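Local coordinates for protein glutamate racemase (Escherichia coli, PDB 2JFN) that belongs by name and family to the Asp/Glu/hydantoin racemases, enzymes built of two alpha/beta domains, and holds glutamic acid in a pocket, at residues A[122-136]-A[152-166]. Sequence-based numbering, arbitrary orientation.
Sequences ARLTANGIVGLLATR and ANECQIEMLGSAEMV
With CG1 of Val-130 anti to the backbone N (chi1 176°), CG2 is set beside that N and meets Cys-155 SG at 3.9 Å. Ile-157 sets its branches the same way, CG2 anti to the backbone N and CG1 anti to the carbonyl carbon, and CD1 reaches 3.6 Å from Val-130 CB. On the same face Leu-132 CD2 lies alongside Met-159 CG, while helix 142-150 packs over Ile-157 and Met-159; branched and long apolar chains suit a face that the helix covers in part, with Val-130 and Leu-132 buried on the inner strand. Strands 129-134 and 156-161 run parallel with a -22° crossing, the two strands of a beta-alpha-beta crossover through that helix, in a four-stranded parallel sheet where 156-161 is an edge and 129-134 is inner, bonded also to 199-202. Seven backbone hydrogen bonds zip the pair together, from Gln-156 N to Gly-128 O (3.0 Å) through Ser-162 N to Ala-134 O (2.7 Å). Gly-128 has positive phi (76°), a conformation glycine adopts easily, just before the strand; there the Asn-127 carboxamide makes an Asx turn, its OD1 accepting from Ile-129 N at 2.8 Å. On the opposite face Leu-133 CD2 rests against Leu-160 CB at 3.8 Å, and Leu-133 CD1 comes loosely up to Met-165 SD and CE, the side chains of Leu-133 and Met-165 crossing at about a right angle. Ser-162 suits the N-cap of helix 163-174: OG of its short side chain accepts a hydrogen bond from Met-165 N at 3.0 Å, capping the helix. One turn in, Val-166 turns CG2 against Thr-135 OG1, and its side chain also touches the bound glutamic acid.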
loop_
_atom_site.group_PDB
_atom_site.type_symbol
_atom_site.label_atom_id
_atom_site.label_comp_id
_atom_site.label_asym_id
_atom_site.label_seq_id
_atom_site.Cartn_x
_atom_site.Cartn_y
_atom_site.Cartn_z
ATOM N N ALA A 122 -12.939 3.664 13.650
ATOM C CA ALA A 122 -13.456 3.751 15.013
ATOM C C ALA A 122 -14.664 4.676 15.097
ATOM O O ALA A 122 -15.538 4.485 15.940
ATOM C CB ALA A 122 -12.360 4.234 15.961
ATOM N N ARG A 123 -14.710 5.679 14.226
ATOM C CA ARG A 123 -15.823 6.626 14.203
ATOM C C ARG A 123 -16.976 6.131 13.334
ATOM O O ARG A 123 -18.053 6.728 13.330
ATOM C CB ARG A 123 -15.374 7.983 13.656
ATOM C CG ARG A 123 -14.263 8.658 14.434
ATOM C CD ARG A 123 -14.050 10.070 13.917
ATOM N NE ARG A 123 -15.235 10.901 14.122
ATOM C CZ ARG A 123 -15.373 12.140 13.658
ATOM N NH1 ARG A 123 -14.396 12.696 12.955
ATOM N NH2 ARG A 123 -16.483 12.826 13.905
ATOM N N LEU A 124 -16.754 5.049 12.594
ATOM C CA LEU A 124 -17.783 4.524 11.703
ATOM C C LEU A 124 -18.505 3.291 12.226
ATOM O O LEU A 124 -19.673 3.071 11.902
ATOM C CB LEU A 124 -17.176 4.208 10.329
ATOM C CG LEU A 124 -16.563 5.381 9.556
ATOM C CD1 LEU A 124 -15.917 4.866 8.274
ATOM C CD2 LEU A 124 -17.632 6.417 9.239
ATOM N N THR A 125 -17.818 2.492 13.034
ATOM C CA THR A 125 -18.415 1.280 13.564
ATOM C C THR A 125 -19.680 1.578 14.363
ATOM O O THR A 125 -19.769 2.593 15.054
ATOM C CB THR A 125 -17.418 0.499 14.457
ATOM O OG1 THR A 125 -18.032 -0.711 14.914
ATOM C CG2 THR A 125 -16.988 1.334 15.659
ATOM N N ALA A 126 -20.662 0.690 14.250
ATOM C CA ALA A 126 -21.921 0.850 14.962
ATOM C C ALA A 126 -21.999 -0.139 16.119
ATOM O O ALA A 126 -22.599 0.157 17.154
ATOM C CB ALA A 126 -23.094 0.636 14.008
ATOM N N ASN A 127 -21.389 -1.309 15.950
ATOM C CA ASN A 127 -21.417 -2.322 17.000
ATOM C C ASN A 127 -20.172 -2.287 17.874
ATOM O O ASN A 127 -20.044 -3.060 18.823
ATOM C CB ASN A 127 -21.606 -3.718 16.387
ATOM C CG ASN A 127 -20.335 -4.268 15.757
ATOM O OD1 ASN A 127 -19.420 -3.525 15.405
ATOM N ND2 ASN A 127 -20.287 -5.585 15.597
ATOM N N GLY A 128 -19.256 -1.379 17.555
ATOM C CA GLY A 128 -18.036 -1.255 18.331
ATOM C C GLY A 128 -16.993 -2.329 18.073
ATOM O O GLY A 128 -15.980 -2.377 18.766
ATOM N N ILE A 129 -17.231 -3.195 17.090
ATOM C CA ILE A 129 -16.275 -4.254 16.765
ATOM C C ILE A 129 -15.563 -3.886 15.461
ATOM O O ILE A 129 -16.156 -3.937 14.385
ATOM C CB ILE A 129 -16.962 -5.617 16.542
ATOM C CG1 ILE A 129 -18.068 -5.847 17.580
ATOM C CG2 ILE A 129 -15.917 -6.727 16.616
ATOM C CD1 ILE A 129 -17.574 -6.171 18.967
ATOM N N VAL A 130 -14.291 -3.522 15.563
ATOM C CA VAL A 130 -13.523 -3.148 14.387
ATOM C C VAL A 130 -12.436 -4.172 14.099
ATOM O O VAL A 130 -11.638 -4.518 14.973
ATOM C CB VAL A 130 -12.880 -1.760 14.572
ATOM C CG1 VAL A 130 -11.992 -1.425 13.378
ATOM C CG2 VAL A 130 -13.971 -0.711 14.725
ATOM N N GLY A 131 -12.415 -4.663 12.868
ATOM C CA GLY A 131 -11.413 -5.636 12.487
ATOM C C GLY A 131 -10.247 -4.989 11.756
ATOM O O GLY A 131 -10.406 -3.975 11.076
ATOM N N LEU A 132 -9.064 -5.570 11.914
ATOM C CA LEU A 132 -7.881 -5.067 11.236
ATOM C C LEU A 132 -7.247 -6.215 10.474
ATOM O O LEU A 132 -6.780 -7.186 11.076
ATOM C CB LEU A 132 -6.871 -4.495 12.237
ATOM C CG LEU A 132 -5.503 -4.068 11.670
ATOM C CD1 LEU A 132 -5.668 -2.960 10.632
ATOM C CD2 LEU A 132 -4.615 -3.583 12.814
ATOM N N LEU A 133 -7.274 -6.123 9.151
ATOM C CA LEU A 133 -6.663 -7.139 8.301
ATOM C C LEU A 133 -5.347 -6.544 7.840
ATOM O O LEU A 133 -5.325 -5.479 7.220
ATOM C CB LEU A 133 -7.521 -7.436 7.070
ATOM C CG LEU A 133 -8.732 -8.346 7.205
ATOM C CD1 LEU A 133 -9.356 -8.516 5.829
ATOM C CD2 LEU A 133 -8.305 -9.704 7.766
ATOM N N ALA A 134 -4.254 -7.219 8.156
ATOM C CA ALA A 134 -2.937 -6.745 7.764
ATOM C C ALA A 134 -2.074 -7.957 7.485
ATOM O O ALA A 134 -2.513 -9.092 7.658
ATOM C CB ALA A 134 -2.323 -5.915 8.887
ATOM N N THR A 135 -0.844 -7.731 7.045
ATOM C CA THR A 135 0.022 -8.860 6.794
ATOM C C THR A 135 0.577 -9.320 8.140
ATOM O O THR A 135 0.512 -8.587 9.133
ATOM C CB THR A 135 1.158 -8.504 5.817
ATOM O OG1 THR A 135 1.851 -9.707 5.456
ATOM C CG2 THR A 135 2.120 -7.507 6.439
ATOM N N ARG A 136 1.113 -10.534 8.170
ATOM C CA ARG A 136 1.637 -11.111 9.398
ATOM C C ARG A 136 2.581 -10.201 10.176
ATOM O O ARG A 136 2.466 -10.085 11.396
ATOM C CB ARG A 136 2.329 -12.444 9.098
ATOM C CG ARG A 136 2.714 -13.211 10.345
ATOM C CD ARG A 136 1.502 -13.407 11.247
ATOM N NE ARG A 136 1.892 -13.815 12.591
ATOM C CZ ARG A 136 1.040 -13.993 13.595
ATOM N NH1 ARG A 136 -0.258 -13.801 13.406
ATOM N NH2 ARG A 136 1.490 -14.355 14.787
ATOM N N ALA A 152 -8.633 4.167 18.995
ATOM C CA ALA A 152 -9.673 3.150 19.088
ATOM C C ALA A 152 -9.845 2.660 20.523
ATOM O O ALA A 152 -9.946 1.461 20.775
ATOM C CB ALA A 152 -9.340 1.985 18.170
ATOM N N ASN A 153 -9.887 3.601 21.460
ATOM C CA ASN A 153 -10.038 3.279 22.876
ATOM C C ASN A 153 -11.490 2.950 23.225
ATOM O O ASN A 153 -11.762 2.270 24.213
ATOM C CB ASN A 153 -9.556 4.461 23.725
ATOM C CG ASN A 153 -9.457 4.121 25.204
ATOM O OD1 ASN A 153 -9.147 4.983 26.029
ATOM N ND2 ASN A 153 -9.713 2.862 25.546
ATOM N N GLU A 154 -12.420 3.428 22.405
ATOM C CA GLU A 154 -13.838 3.193 22.645
ATOM C C GLU A 154 -14.422 1.977 21.928
ATOM O O GLU A 154 -15.630 1.735 21.994
ATOM C CB GLU A 154 -14.637 4.449 22.280
ATOM C CG GLU A 154 -14.073 5.250 21.106
ATOM C CD GLU A 154 -13.989 4.446 19.820
ATOM O OE1 GLU A 154 -15.036 3.928 19.370
ATOM O OE2 GLU A 154 -12.875 4.337 19.261
ATOM N N CYS A 155 -13.573 1.209 21.250
ATOM C CA CYS A 155 -14.037 0.019 20.540
ATOM C C CYS A 155 -13.036 -1.121 20.673
ATOM O O CYS A 155 -11.876 -0.900 21.008
ATOM C CB CYS A 155 -14.263 0.335 19.056
ATOM S SG CYS A 155 -12.770 0.796 18.145
ATOM N N GLN A 156 -13.491 -2.343 20.414
ATOM C CA GLN A 156 -12.613 -3.500 20.504
ATOM C C GLN A 156 -12.058 -3.837 19.126
ATOM O O GLN A 156 -12.791 -3.902 18.141
ATOM C CB GLN A 156 -13.362 -4.706 21.082
ATOM C CG GLN A 156 -14.492 -5.228 20.224
ATOM C CD GLN A 156 -15.119 -6.484 20.802
ATOM O OE1 GLN A 156 -15.665 -6.468 21.909
ATOM N NE2 GLN A 156 -15.040 -7.582 20.053
ATOM N N ILE A 157 -10.750 -4.056 19.069
ATOM C CA ILE A 157 -10.084 -4.361 17.814
ATOM C C ILE A 157 -9.760 -5.835 17.649
ATOM O O ILE A 157 -9.120 -6.443 18.503
ATOM C CB ILE A 157 -8.772 -3.557 17.685
ATOM C CG1 ILE A 157 -9.073 -2.059 17.751
ATOM C CG2 ILE A 157 -8.058 -3.917 16.390
ATOM C CD1 ILE A 157 -10.024 -1.564 16.679
ATOM N N GLU A 158 -10.214 -6.402 16.537
ATOM C CA GLU A 158 -9.957 -7.797 16.219
ATOM C C GLU A 158 -8.886 -7.805 15.135
ATOM O O GLU A 158 -9.161 -7.451 13.990
ATOM C CB GLU A 158 -11.222 -8.471 15.682
ATOM C CG GLU A 158 -12.364 -8.574 16.677
ATOM C CD GLU A 158 -11.988 -9.373 17.908
ATOM O OE1 GLU A 158 -11.389 -10.459 17.756
ATOM O OE2 GLU A 158 -12.296 -8.917 19.028
ATOM N N MET A 159 -7.668 -8.195 15.497
ATOM C CA MET A 159 -6.572 -8.234 14.531
ATOM C C MET A 159 -6.456 -9.574 13.837
ATOM O O MET A 159 -6.671 -10.622 14.442
ATOM C CB MET A 159 -5.230 -7.936 15.199
ATOM C CG MET A 159 -4.963 -6.482 15.515
ATOM S SD MET A 159 -3.179 -6.236 15.729
ATOM C CE MET A 159 -2.870 -7.258 17.186
ATOM N N LEU A 160 -6.100 -9.529 12.561
ATOM C CA LEU A 160 -5.921 -10.739 11.779
ATOM C C LEU A 160 -4.817 -10.468 10.752
ATOM O O LEU A 160 -5.014 -9.722 9.791
ATOM C CB LEU A 160 -7.238 -11.114 11.088
ATOM C CG LEU A 160 -7.397 -12.560 10.618
ATOM C CD1 LEU A 160 -8.853 -12.814 10.237
ATOM C CD2 LEU A 160 -6.471 -12.832 9.444
ATOM N N GLY A 161 -3.646 -11.059 10.981
ATOM C CA GLY A 161 -2.524 -10.873 10.074
ATOM C C GLY A 161 -2.412 -12.047 9.121
ATOM O O GLY A 161 -2.414 -13.201 9.550
ATOM N N SER A 162 -2.308 -11.767 7.827
ATOM C CA SER A 162 -2.214 -12.842 6.847
ATOM C C SER A 162 -1.262 -12.572 5.693
ATOM O O SER A 162 -1.543 -11.748 4.824
ATOM C CB SER A 162 -3.599 -13.155 6.272
ATOM O OG SER A 162 -3.502 -14.101 5.217
ATOM N N ALA A 163 -0.141 -13.284 5.679
ATOM C CA ALA A 163 0.826 -13.136 4.606
ATOM C C ALA A 163 0.240 -13.814 3.363
ATOM O O ALA A 163 0.532 -13.430 2.232
ATOM C CB ALA A 163 2.141 -13.796 4.996
ATOM N N GLU A 164 -0.601 -14.821 3.583
ATOM C CA GLU A 164 -1.217 -15.540 2.474
ATOM C C GLU A 164 -2.139 -14.636 1.654
ATOM O O GLU A 164 -2.223 -14.751 0.429
ATOM C CB GLU A 164 -2.011 -16.736 2.998
ATOM C CG GLU A 164 -2.547 -17.631 1.892
ATOM C CD GLU A 164 -3.275 -18.853 2.422
ATOM O OE1 GLU A 164 -3.156 -19.144 3.634
ATOM O OE2 GLU A 164 -3.956 -19.528 1.619
ATOM N N MET A 165 -2.838 -13.732 2.328
ATOM C CA MET A 165 -3.736 -12.837 1.611
ATOM C C MET A 165 -2.926 -11.924 0.689
ATOM O O MET A 165 -3.377 -11.560 -0.400
ATOM C CB MET A 165 -4.554 -12.010 2.600
ATOM C CG MET A 165 -5.781 -11.373 1.966
ATOM S SD MET A 165 -6.809 -10.495 3.159
ATOM C CE MET A 165 -7.619 -11.846 3.975
ATOM N N VAL A 166 -1.726 -11.556 1.127
ATOM C CA VAL A 166 -0.874 -10.709 0.307
ATOM C C VAL A 166 -0.577 -11.459 -0.988
ATOM O O VAL A 166 -0.625 -10.886 -2.073
ATOM C CB VAL A 166 0.453 -10.383 1.019
ATOM C CG1 VAL A 166 1.337 -9.541 0.103
ATOM C CG2 VAL A 166 0.176 -9.640 2.319
#